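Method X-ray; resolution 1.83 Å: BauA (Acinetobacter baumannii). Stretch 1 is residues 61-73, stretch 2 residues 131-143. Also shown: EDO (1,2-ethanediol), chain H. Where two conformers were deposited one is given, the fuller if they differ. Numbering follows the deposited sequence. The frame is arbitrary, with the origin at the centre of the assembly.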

ATOM      1  N   PRO A  61     -22.888  23.462  30.872  1.00 28.05           N
ATOM      2  CA  PRO A  61     -23.007  24.580  29.934  1.00 27.58           C
ATOM      3  C   PRO A  61     -21.648  24.947  29.321  1.00 26.86           C
ATOM      4  O   PRO A  61     -21.301  26.121  29.193  1.00 27.00           O
ATOM      5  CB  PRO A  61     -23.536  25.705  30.816  1.00 27.50           C
ATOM      6  CG  PRO A  61     -22.874  25.433  32.147  1.00 28.32           C
ATOM      7  CD  PRO A  61     -22.772  23.922  32.267  1.00 32.52           C
ATOM      8  N   PHE A  62     -20.952  23.908  28.866  1.00 27.19           N
ATOM      9  CA  PHE A  62     -19.665  23.981  28.185  1.00 29.17           C
ATOM     10  C   PHE A  62     -19.623  22.811  27.205  1.00 29.35           C
ATOM     11  O   PHE A  62     -20.380  21.843  27.390  1.00 29.20           O
ATOM     12  CB  PHE A  62     -18.508  23.847  29.179  1.00 28.76           C
ATOM     13  CG  PHE A  62     -18.431  24.938  30.212  1.00 27.55           C
ATOM     14  CD1 PHE A  62     -17.869  26.164  29.905  1.00 31.69           C
ATOM     15  CD2 PHE A  62     -18.980  24.758  31.469  1.00 28.25           C
ATOM     16  CE1 PHE A  62     -17.903  27.199  30.825  1.00 32.25           C
ATOM     17  CE2 PHE A  62     -18.991  25.784  32.390  1.00 29.89           C
ATOM     18  CZ  PHE A  62     -18.453  27.000  32.068  1.00 31.90           C
ATOM     19  N   ASN A  63     -18.805  22.937  26.160  1.00 26.12           N
ATOM     20  CA  ASN A  63     -18.597  21.865  25.201  1.00 29.00           C
ATOM     21  C   ASN A  63     -17.497  20.939  25.738  1.00 30.60           C
ATOM     22  O   ASN A  63     -16.320  21.322  25.843  1.00 29.48           O
ATOM     23  CB  ASN A  63     -18.296  22.464  23.821  1.00 28.42           C
ATOM     24  CG  ASN A  63     -18.302  21.437  22.705  1.00 34.00           C
ATOM     25  OD1 ASN A  63     -18.021  20.270  22.936  1.00 38.62           O
ATOM     26  ND2 ASN A  63     -18.663  21.856  21.506  1.00 35.25           N
ATOM     27  N   THR A  64     -17.918  19.754  26.186  1.00 27.83           N
ATOM     28  CA  THR A  64     -17.095  18.798  26.898  1.00 24.34           C
ATOM     29  C   THR A  64     -17.197  17.421  26.232  1.00 30.65           C
ATOM     30  O   THR A  64     -18.218  17.079  25.633  1.00 29.41           O
ATOM     31  CB  THR A  64     -17.524  18.640  28.356  1.00 31.24           C
ATOM     32  OG1 THR A  64     -18.916  18.292  28.375  1.00 36.06           O
ATOM     33  CG2 THR A  64     -17.253  19.896  29.157  1.00 29.78           C
ATOM     34  N   ILE A  65     -16.111  16.655  26.335  1.00 27.98           N
ATOM     35  CA  ILE A  65     -16.133  15.253  25.915  1.00 29.20           C
ATOM     36  C   ILE A  65     -15.159  14.483  26.789  1.00 29.48           C
ATOM     37  O   ILE A  65     -14.138  15.027  27.231  1.00 28.35           O
ATOM     38  CB  ILE A  65     -15.808  15.108  24.413  1.00 29.45           C
ATOM     39  CG1 ILE A  65     -15.955  13.644  23.977  1.00 35.92           C
ATOM     40  CG2 ILE A  65     -14.420  15.639  24.102  1.00 29.81           C
ATOM     41  CD1 ILE A  65     -16.621  13.452  22.662  1.00 44.95           C
ATOM     42  N   SER A  66     -15.527  13.244  27.129  1.00 25.61           N
ATOM     43  CA  SER A  66     -14.649  12.375  27.889  1.00 24.57           C
ATOM     44  C   SER A  66     -14.494  11.032  27.174  1.00 27.10           C
ATOM     45  O   SER A  66     -15.481  10.346  26.944  1.00 27.92           O
ATOM     46  CB  SER A  66     -15.186  12.178  29.275  1.00 27.23           C
ATOM     47  OG  SER A  66     -14.421  11.222  29.984  1.00 26.38           O
ATOM     48  N   TYR A  67     -13.249  10.683  26.862  1.00 26.46           N
ATOM     49  CA  TYR A  67     -12.916   9.418  26.198  1.00 29.20           C
ATOM     50  C   TYR A  67     -12.549   8.383  27.258  1.00 30.35           C
ATOM     51  O   TYR A  67     -11.810   8.676  28.197  1.00 27.23           O
ATOM     52  CB  TYR A  67     -11.747   9.611  25.238  1.00 26.04           C
ATOM     53  CG  TYR A  67     -11.989  10.658  24.186  1.00 22.51           C
ATOM     54  CD1 TYR A  67     -12.777  10.386  23.082  1.00 25.18           C
ATOM     55  CD2 TYR A  67     -11.455  11.940  24.308  1.00 24.43           C
ATOM     56  CE1 TYR A  67     -13.078  11.373  22.153  1.00 26.46           C
ATOM     57  CE2 TYR A  67     -11.750  12.932  23.384  1.00 24.05           C
ATOM     58  CZ  TYR A  67     -12.471  12.614  22.244  1.00 27.89           C
ATOM     59  OH  TYR A  67     -12.837  13.598  21.361  1.00 26.22           O
ATOM     60  N   THR A  68     -12.965   7.134  27.021  1.00 28.33           N
ATOM     61  CA  THR A  68     -12.655   6.026  27.949  1.00 28.52           C
ATOM     62  C   THR A  68     -11.323   5.374  27.577  1.00 27.88           C
ATOM     63  O   THR A  68     -10.842   5.460  26.441  1.00 27.14           O
ATOM     64  CB  THR A  68     -13.783   4.985  27.974  1.00 31.30           C
ATOM     65  OG1 THR A  68     -13.811   4.345  26.695  1.00 29.07           O
ATOM     66  CG2 THR A  68     -15.138   5.593  28.266  1.00 29.16           C
ATOM     67  N   ASP A  69     -10.802   4.603  28.530  1.00 28.46           N
ATOM     68  CA  ASP A  69      -9.633   3.799  28.326  1.00 29.70           C
ATOM     69  C   ASP A  69      -9.882   2.753  27.222  1.00 27.46           C
ATOM     70  O   ASP A  69      -8.941   2.364  26.562  1.00 28.22           O
ATOM     71  CB  ASP A  69      -9.126   3.170  29.628  1.00 32.32           C
ATOM     72  CG  ASP A  69     -10.135   2.351  30.431  1.00 34.34           C
ATOM     73  OD1 ASP A  69     -11.353   2.509  30.242  1.00 39.60           O
ATOM     74  OD2 ASP A  69      -9.675   1.547  31.228  1.00 53.12           O
ATOM     75  N   LYS A  70     -11.129   2.321  27.030  1.00 27.62           N
ATOM     76  CA  LYS A  70     -11.447   1.386  25.938  1.00 31.42           C
ATOM     77  C   LYS A  70     -11.161   2.066  24.585  1.00 30.08           C
ATOM     78  O   LYS A  70     -10.537   1.481  23.696  1.00 27.85           O
ATOM     79  CB  LYS A  70     -12.896   0.897  26.042  1.00 32.01           C
ATOM     80  CG  LYS A  70     -13.366  -0.022  24.900  1.00 35.26           C
ATOM     81  CD  LYS A  70     -12.420  -1.181  24.626  1.00 40.31           C
ATOM     82  CE  LYS A  70     -13.047  -2.350  23.881  1.00 44.70           C
ATOM     83  NZ  LYS A  70     -13.629  -1.937  22.579  1.00 43.59           N
ATOM     84  N   TYR A  71     -11.566   3.337  24.444  1.00 28.82           N
ATOM     85  CA  TYR A  71     -11.264   4.112  23.217  1.00 29.45           C
ATOM     86  C   TYR A  71      -9.755   4.250  23.013  1.00 24.50           C
ATOM     87  O   TYR A  71      -9.233   4.010  21.928  1.00 27.08           O
ATOM     88  CB  TYR A  71     -11.930   5.487  23.247  1.00 29.40           C
ATOM     89  CG  TYR A  71     -11.743   6.287  21.984  1.00 29.88           C
ATOM     90  CD1 TYR A  71     -12.293   5.866  20.785  1.00 29.18           C
ATOM     91  CD2 TYR A  71     -10.964   7.432  21.974  1.00 30.21           C
ATOM     92  CE1 TYR A  71     -12.165   6.618  19.629  1.00 28.07           C
ATOM     93  CE2 TYR A  71     -10.829   8.199  20.832  1.00 28.31           C
ATOM     94  CZ  TYR A  71     -11.430   7.791  19.651  1.00 30.02           C
ATOM     95  OH  TYR A  71     -11.282   8.535  18.510  1.00 29.93           O
ATOM     96  N   ILE A  72      -9.032   4.532  24.097  1.00 27.27           N
ATOM     97  CA  ILE A  72      -7.616   4.695  24.033  1.00 26.64           C
ATOM     98  C   ILE A  72      -6.969   3.415  23.478  1.00 29.72           C
ATOM     99  O   ILE A  72      -6.047   3.480  22.643  1.00 26.42           O
ATOM    100  CB  ILE A  72      -7.057   5.100  25.407  1.00 26.28           C
ATOM    101  CG1 ILE A  72      -7.607   6.460  25.856  1.00 32.04           C
ATOM    102  CG2 ILE A  72      -5.549   5.081  25.399  1.00 29.97           C
ATOM    103  CD1 ILE A  72      -7.290   6.776  27.294  1.00 32.15           C
ATOM    104  N   GLU A  73      -7.363   2.252  24.013  0.50 27.95           N
ATOM    105  CA  GLU A  73      -6.756   0.998  23.556  0.50 26.69           C
ATOM    106  C   GLU A  73      -7.221   0.708  22.117  0.50 24.70           C
ATOM    107  O   GLU A  73      -6.456   0.170  21.321  0.50 27.20           O
ATOM    108  CB  GLU A  73      -7.081  -0.166  24.498  0.50 31.18           C
ATOM    109  CG  GLU A  73      -6.349  -0.113  25.837  0.50 30.94           C
ATOM    110  CD  GLU A  73      -4.850  -0.379  25.869  0.50 39.30           C
ATOM    111  OE1 GLU A  73      -4.215   0.091  26.858  0.50 38.44           O
ATOM    112  OE2 GLU A  73      -4.310  -1.082  24.949  0.50 27.31           O
ATOM    113  N   SER A 131       2.100   9.358  27.521  1.00 29.06           N
ATOM    114  CA  SER A 131       1.547   8.071  27.052  1.00 28.35           C
ATOM    115  C   SER A 131       0.365   7.692  27.938  1.00 32.45           C
ATOM    116  O   SER A 131       0.380   7.905  29.149  1.00 30.23           O
ATOM    117  CB  SER A 131       2.614   6.982  27.003  1.00 34.05           C
ATOM    118  OG  SER A 131       2.174   5.891  26.193  1.00 31.90           O
ATOM    119  N   PRO A 132      -0.780   7.299  27.358  1.00 27.95           N
ATOM    120  CA  PRO A 132      -2.020   7.276  28.133  1.00 27.43           C
ATOM    121  C   PRO A 132      -2.412   5.991  28.888  1.00 27.91           C
ATOM    122  O   PRO A 132      -3.567   5.895  29.350  1.00 30.49           O
ATOM    123  CB  PRO A 132      -3.083   7.540  27.063  1.00 27.25           C
ATOM    124  CG  PRO A 132      -2.498   6.958  25.799  1.00 31.10           C
ATOM    125  CD  PRO A 132      -1.010   7.197  25.905  1.00 31.47           C
ATOM    126  N   GLU A 133      -1.448   5.104  29.151  1.00 28.71           N
ATOM    127  CA  GLU A 133      -1.769   3.774  29.725  1.00 30.31           C
ATOM    128  C   GLU A 133      -2.319   3.881  31.153  1.00 32.32           C
ATOM    129  O   GLU A 133      -2.976   2.967  31.618  1.00 34.08           O
ATOM    130  CB  GLU A 133      -0.539   2.870  29.727  1.00 33.50           C
ATOM    131  CG  GLU A 133      -0.241   2.288  28.358  1.00 34.92           C
ATOM    132  CD  GLU A 133       0.564   3.204  27.456  1.00 32.82           C
ATOM    133  OE1 GLU A 133       0.923   4.337  27.901  1.00 33.57           O
ATOM    134  OE2 GLU A 133       0.921   2.758  26.345  1.00 33.51           O
ATOM    135  N   MET A 134      -2.023   4.962  31.869  1.00 30.15           N
ATOM    136  CA  MET A 134      -2.420   5.014  33.284  1.00 30.54           C
ATOM    137  C   MET A 134      -3.770   5.706  33.478  1.00 32.02           C
ATOM    138  O   MET A 134      -4.207   5.878  34.624  1.00 30.23           O
ATOM    139  CB  MET A 134      -1.343   5.681  34.147  1.00 34.85           C
ATOM    140  CG  MET A 134      -1.060   7.127  33.814  1.00 34.25           C
ATOM    141  SD  MET A 134       0.241   7.823  34.892  1.00 37.40           S
ATOM    142  CE  MET A 134      -0.699   8.185  36.364  1.00 32.44           C
ATOM    143  N   PHE A 135      -4.496   6.009  32.392  1.00 28.90           N
ATOM    144  CA  PHE A 135      -5.722   6.792  32.550  1.00 27.54           C
ATOM    145  C   PHE A 135      -6.970   5.984  32.216  1.00 31.61           C
ATOM    146  O   PHE A 135      -7.052   5.324  31.168  1.00 30.46           O
ATOM    147  CB  PHE A 135      -5.626   8.092  31.747  1.00 27.68           C
ATOM    148  CG  PHE A 135      -4.401   8.893  32.096  1.00 25.70           C
ATOM    149  CD1 PHE A 135      -4.278   9.481  33.348  1.00 25.38           C
ATOM    150  CD2 PHE A 135      -3.352   9.027  31.196  1.00 28.63           C
ATOM    151  CE1 PHE A 135      -3.106  10.127  33.713  1.00 27.69           C
ATOM    152  CE2 PHE A 135      -2.194   9.699  31.553  1.00 28.95           C
ATOM    153  CZ  PHE A 135      -2.061  10.225  32.817  1.00 29.36           C
ATOM    154  N   GLY A 136      -7.998   6.186  33.044  1.00 26.28           N
ATOM    155  CA  GLY A 136      -9.335   5.663  32.825  1.00 26.75           C
ATOM    156  C   GLY A 136     -10.160   6.548  31.905  1.00 28.03           C
ATOM    157  O   GLY A 136     -11.071   6.075  31.221  1.00 27.04           O
ATOM    158  N   ARG A 137      -9.901   7.864  31.951  1.00 27.45           N
ATOM    159  CA  ARG A 137     -10.626   8.824  31.132  1.00 24.12           C
ATOM    160  C   ARG A 137      -9.648   9.908  30.673  1.00 26.10           C
ATOM    161  O   ARG A 137      -8.712  10.256  31.369  1.00 26.21           O
ATOM    162  CB  ARG A 137     -11.779   9.506  31.871  1.00 28.04           C
ATOM    163  CG  ARG A 137     -12.785   8.559  32.507  1.00 29.76           C
ATOM    164  CD  ARG A 137     -13.736   7.970  31.476  1.00 30.65           C
ATOM    165  NE  ARG A 137     -14.739   7.138  32.117  1.00 33.85           N
ATOM    166  CZ  ARG A 137     -14.705   5.805  32.213  1.00 36.73           C
ATOM    167  NH1 ARG A 137     -13.666   5.097  31.787  1.00 32.36           N
ATOM    168  NH2 ARG A 137     -15.743   5.194  32.756  1.00 35.97           N
ATOM    169  N   VAL A 138      -9.897  10.421  29.471  1.00 24.30           N
ATOM    170  CA  VAL A 138      -9.232  11.612  28.975  1.00 27.09           C
ATOM    171  C   VAL A 138     -10.317  12.611  28.601  1.00 26.05           C
ATOM    172  O   VAL A 138     -11.102  12.340  27.696  1.00 27.12           O
ATOM    173  CB  VAL A 138      -8.339  11.297  27.763  1.00 25.49           C
ATOM    174  CG1 VAL A 138      -7.828  12.586  27.121  1.00 25.25           C
ATOM    175  CG2 VAL A 138      -7.187  10.392  28.140  1.00 26.16           C
ATOM    176  N   GLU A 139     -10.427  13.693  29.388  1.00 24.40           N
ATOM    177  CA  GLU A 139     -11.501  14.623  29.304  1.00 24.67           C
ATOM    178  C   GLU A 139     -11.012  15.935  28.672  1.00 24.88           C
ATOM    179  O   GLU A 139      -9.893  16.392  28.920  1.00 27.43           O
ATOM    180  CB  GLU A 139     -12.063  14.942  30.699  1.00 26.57           C
ATOM    181  CG  GLU A 139     -12.436  13.732  31.525  1.00 27.60           C
ATOM    182  CD  GLU A 139     -12.981  14.076  32.899  1.00 30.92           C
ATOM    183  OE1 GLU A 139     -12.789  15.253  33.354  1.00 29.81           O
ATOM    184  OE2 GLU A 139     -13.651  13.197  33.488  1.00 29.82           O
ATOM    185  N   VAL A 140     -11.875  16.545  27.868  1.00 22.06           N
ATOM    186  CA  VAL A 140     -11.594  17.823  27.237  1.00 24.13           C
ATOM    187  C   VAL A 140     -12.746  18.769  27.553  1.00 25.00           C
ATOM    188  O   VAL A 140     -13.927  18.441  27.349  1.00 28.60           O
ATOM    189  CB  VAL A 140     -11.402  17.715  25.711  1.00 27.90           C
ATOM    190  CG1 VAL A 140     -11.045  19.072  25.103  1.00 30.71           C
ATOM    191  CG2 VAL A 140     -10.358  16.688  25.338  1.00 28.53           C
ATOM    192  N   LEU A 141     -12.386  19.981  27.982  1.00 25.09           N
ATOM    193  CA  LEU A 141     -13.328  21.090  28.093  1.00 24.59           C
ATOM    194  C   LEU A 141     -12.832  22.191  27.160  1.00 24.21           C
ATOM    195  O   LEU A 141     -11.688  22.615  27.274  1.00 27.34           O
ATOM    196  CB  LEU A 141     -13.391  21.584  29.539  1.00 27.73           C
ATOM    197  CG  LEU A 141     -14.430  22.690  29.773  1.00 33.73           C
ATOM    198  CD1 LEU A 141     -14.993  22.616  31.177  1.00 44.30           C
ATOM    199  CD2 LEU A 141     -13.850  24.061  29.498  1.00 36.84           C
ATOM    200  N   LYS A 142     -13.659  22.569  26.192  1.00 23.64           N
ATOM    201  CA  LYS A 142     -13.235  23.452  25.133  1.00 24.93           C
ATOM    202  C   LYS A 142     -13.408  24.909  25.563  1.00 25.31           C
ATOM    203  O   LYS A 142     -14.388  25.292  26.211  1.00 26.52           O
ATOM    204  CB  LYS A 142     -13.981  23.154  23.830  1.00 27.70           C
ATOM    205  CG  LYS A 142     -13.709  21.745  23.307  1.00 31.58           C
ATOM    206  CD  LYS A 142     -14.519  21.370  22.104  1.00 38.96           C
ATOM    207  CE  LYS A 142     -14.671  19.867  21.959  1.00 34.22           C
ATOM    208  NZ  LYS A 142     -15.246  19.532  20.645  1.00 47.03           N
ATOM    209  N   GLY A 143     -12.412  25.709  25.185  1.00 24.19           N
ATOM    210  CA  GLY A 143     -12.368  27.139  25.503  1.00 24.79           C
ATOM    211  C   GLY A 143     -11.732  27.386  26.862  1.00 22.89           C
ATOM    212  O   GLY A 143     -11.403  26.458  27.599  1.00 24.50           O
TER
HETATM  213  C1  EDO H 805     -19.087  14.283  28.814  1.00 42.08           C
HETATM  214  O1  EDO H 805     -20.133  15.179  29.231  1.00 45.29           O
HETATM  215  C2  EDO H 805     -19.349  13.773  27.397  1.00 40.75           C
HETATM  216  O2  EDO H 805     -18.256  12.919  26.975  1.00 34.44           O
HETATM  217  O   HOH W   1     -17.162  25.125  26.221  1.00 28.72           O
HETATM  218  O   HOH W   2     -15.232  11.345  32.458  1.00 28.67           O
HETATM  219  O   HOH W   3     -13.773   2.247  31.936  1.00 61.30           O

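Ile 72, Lys 142 and Asn 63 cover the most surface here, and they sit at the two ends of an antiparallel strand pairing between the two stretches. At one end, Lys 142 N donates to Asn 63 O (3.0 Å), the first rung of a ladder that continues with Ile 65 and Val 140, then Tyr 67 and Val 138, each pair joined by two backbone hydrogen bonds. Beside that rung, a water accepts from Asn 63 N (2.7 Å) and donates to Lys 142 O (2.8 Å), closing the gap between main chains. The long, extended lysine suits this place because its aliphatic part can lie against a neighbour: Lys 142 CE comes within 3.5 Å of Asn 63 OD1, while its charged NZ is satisfied elsewhere in the structure.

At the other end the first strand gives way to a helix, with Thr 68 at the N-cap: its OG1 accepts a weak hydrogen bond from Tyr 71 N (3.3 Å). One turn on, Ile 72 points toward the second stretch. Its branched, wholly apolar side chain can meet two partners, CG2 packing on Pro 132 CG (3.6 Å) and CD1 on Val 138 CG2 (3.7 Å). The helix is thus packed against both the strand and the loop preceding it.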